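Local coordinates for fucose-binding lectin (Kordia periserrulae, PDB 6HTN), which binds fucosides such as methyl alpha-L-fucopyranoside in pockets between the blades of a beta-propeller, and probably serves as a carbohydrate-binding lectin, at residues G90-T93 against G94-G98. Numbering follows the deposited sequence.
Sequences GALT and GQFYG. With MFU (methyl alpha-L-fucopyranoside), chain H.
Gln95 swings its side chain back over the turn to reach Ala91, and its NE2 donates to Ala91 O at 2.8 Å with a nearly straight N-H (162°). The oxygen lies in the plane of the glutamine amide, whereas NE2 stands well above the carbonyl plane of Ala91. With CG beside its own backbone N (chi1 -65°) and the chain extended beyond it, the methylenes run past Leu92 O before the amide arrives. That same Leu92 O accepts the backbone N of Gln95 at 3.2 Å, closing a type II turn whose third residue, Gly94, has the positive phi that favours glycine. A water 2.7 Å from Leu92 O, which it probably serves as donor, accepts from Phe96 N and links the turn to the chain that follows.

Leu92 sends its side chain another way. CG sits anti to the backbone N (chi1 -175°), and Leu92 CD1 meets the edge of the Phe96 ring, in its plane, 3.8 Å from Phe96 CD2; the two side chains cross at about a right angle. The ring of Phe96 also stacks with Tyr130, while Trp137 packs against Leu92, Ala91 and Gln95, tying this loop to the next blade of the propeller.

Upstream, in a type I turn from Gly90 to Thr93, Ala91 N donates a hydrogen bond to MFU O2 at 3.0 Å, with a weak second one to MFU O3, and the turn brings Ala91 CB to 3.4 Å from MFU O3. Glu79 bonds both Leu92 N and the sugar, which Arg67 and Trp137 also grip. The peptide after Ala91 thus has its carbonyl tied to Gln95 while the preceding N-H serves the ligand, an arrangement consistent with Gln95 helping to hold this wall of the pocket in position from the second shell.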
loop_
_atom_site.group_PDB
_atom_site.type_symbol
_atom_site.label_atom_id
_atom_site.label_comp_id
_atom_site.label_asym_id
_atom_site.label_seq_id
_atom_site.Cartn_x
_atom_site.Cartn_y
_atom_site.Cartn_z
ATOM N N GLY A 90 -11.946 17.401 -13.928
ATOM C CA GLY A 90 -11.974 17.109 -15.362
ATOM C C GLY A 90 -12.936 16.036 -15.795
ATOM O O GLY A 90 -13.538 15.346 -14.978
ATOM N N ALA A 91 -13.035 15.834 -17.098
ATOM C CA ALA A 91 -13.928 14.861 -17.730
ATOM C C ALA A 91 -13.649 13.419 -17.305
ATOM O O ALA A 91 -14.580 12.597 -17.300
ATOM C CB ALA A 91 -13.880 15.009 -19.227
ATOM N N LEU A 92 -12.421 13.096 -16.925
ATOM C CA LEU A 92 -12.106 11.686 -16.550
ATOM C C LEU A 92 -12.782 11.316 -15.236
ATOM O O LEU A 92 -13.028 10.145 -15.000
ATOM C CB LEU A 92 -10.597 11.469 -16.484
ATOM C CG LEU A 92 -10.153 10.011 -16.230
ATOM C CD1 LEU A 92 -10.706 9.066 -17.310
ATOM C CD2 LEU A 92 -8.640 9.929 -16.281
ATOM N N THR A 93 -13.015 12.291 -14.343
ATOM C CA THR A 93 -13.450 12.010 -12.976
ATOM C C THR A 93 -14.695 11.107 -12.969
ATOM O O THR A 93 -15.687 11.388 -13.678
ATOM C CB THR A 93 -13.753 13.302 -12.233
ATOM O OG1 THR A 93 -12.547 14.049 -12.167
ATOM C CG2 THR A 93 -14.363 13.054 -10.864
ATOM N N GLY A 94 -14.640 10.051 -12.186
ATOM C CA GLY A 94 -15.779 9.193 -11.907
ATOM C C GLY A 94 -16.040 8.139 -12.971
ATOM O O GLY A 94 -16.984 7.361 -12.805
ATOM N N GLN A 95 -15.264 8.051 -14.038
ATOM C CA GLN A 95 -15.517 7.063 -15.119
ATOM C C GLN A 95 -15.012 5.652 -14.750
ATOM O O GLN A 95 -15.648 4.660 -15.153
ATOM C CB GLN A 95 -14.932 7.526 -16.439
ATOM C CG GLN A 95 -15.602 8.796 -16.979
ATOM C CD GLN A 95 -15.225 9.014 -18.431
ATOM O OE1 GLN A 95 -15.304 8.076 -19.240
ATOM N NE2 GLN A 95 -14.848 10.237 -18.786
ATOM N N PHE A 96 -13.866 5.538 -14.068
ATOM C CA PHE A 96 -13.196 4.238 -13.912
ATOM C C PHE A 96 -12.763 4.026 -12.473
ATOM O O PHE A 96 -12.285 4.947 -11.801
ATOM C CB PHE A 96 -11.967 4.168 -14.823
ATOM C CG PHE A 96 -12.296 4.367 -16.282
ATOM C CD1 PHE A 96 -12.927 3.359 -16.993
ATOM C CD2 PHE A 96 -11.990 5.543 -16.912
ATOM C CE1 PHE A 96 -13.238 3.530 -18.336
ATOM C CE2 PHE A 96 -12.321 5.727 -18.251
ATOM C CZ PHE A 96 -12.929 4.731 -18.947
ATOM N N TYR A 97 -12.835 2.767 -12.044
ATOM C CA TYR A 97 -12.263 2.362 -10.756
ATOM C C TYR A 97 -10.760 2.350 -10.842
ATOM O O TYR A 97 -10.202 1.897 -11.857
ATOM C CB TYR A 97 -12.732 0.963 -10.363
ATOM C CG TYR A 97 -14.169 0.910 -9.907
ATOM C CD1 TYR A 97 -14.551 1.431 -8.685
ATOM C CD2 TYR A 97 -15.126 0.304 -10.679
ATOM C CE1 TYR A 97 -15.857 1.357 -8.239
ATOM C CE2 TYR A 97 -16.444 0.204 -10.253
ATOM C CZ TYR A 97 -16.814 0.748 -9.028
ATOM O OH TYR A 97 -18.124 0.625 -8.626
ATOM N N GLY A 98 -10.100 2.810 -9.788
ATOM C CA GLY A 98 -8.642 2.739 -9.685
ATOM C C GLY A 98 -8.233 2.131 -8.393
ATOM O O GLY A 98 -8.811 2.443 -7.369
HETATM C C1 MFU H . -10.232 19.172 -19.981
HETATM C C2 MFU H . -10.528 17.939 -19.128
HETATM C C3 MFU H . -10.139 16.703 -19.934
HETATM C C4 MFU H . -8.685 16.776 -20.279
HETATM C C5 MFU H . -8.462 18.052 -21.137
HETATM C C6 MFU H . -7.009 18.202 -21.516
HETATM O O1 MFU H . -11.155 19.103 -21.081
HETATM O O2 MFU H . -11.927 17.954 -18.828
HETATM O O3 MFU H . -10.484 15.538 -19.177
HETATM O O4 MFU H . -7.839 16.896 -19.142
HETATM O O5 MFU H . -8.855 19.215 -20.304
HETATM C CM MFU H . -10.856 20.212 -21.949
HETATM O O HOH W 1 -12.196 7.963 -13.550
#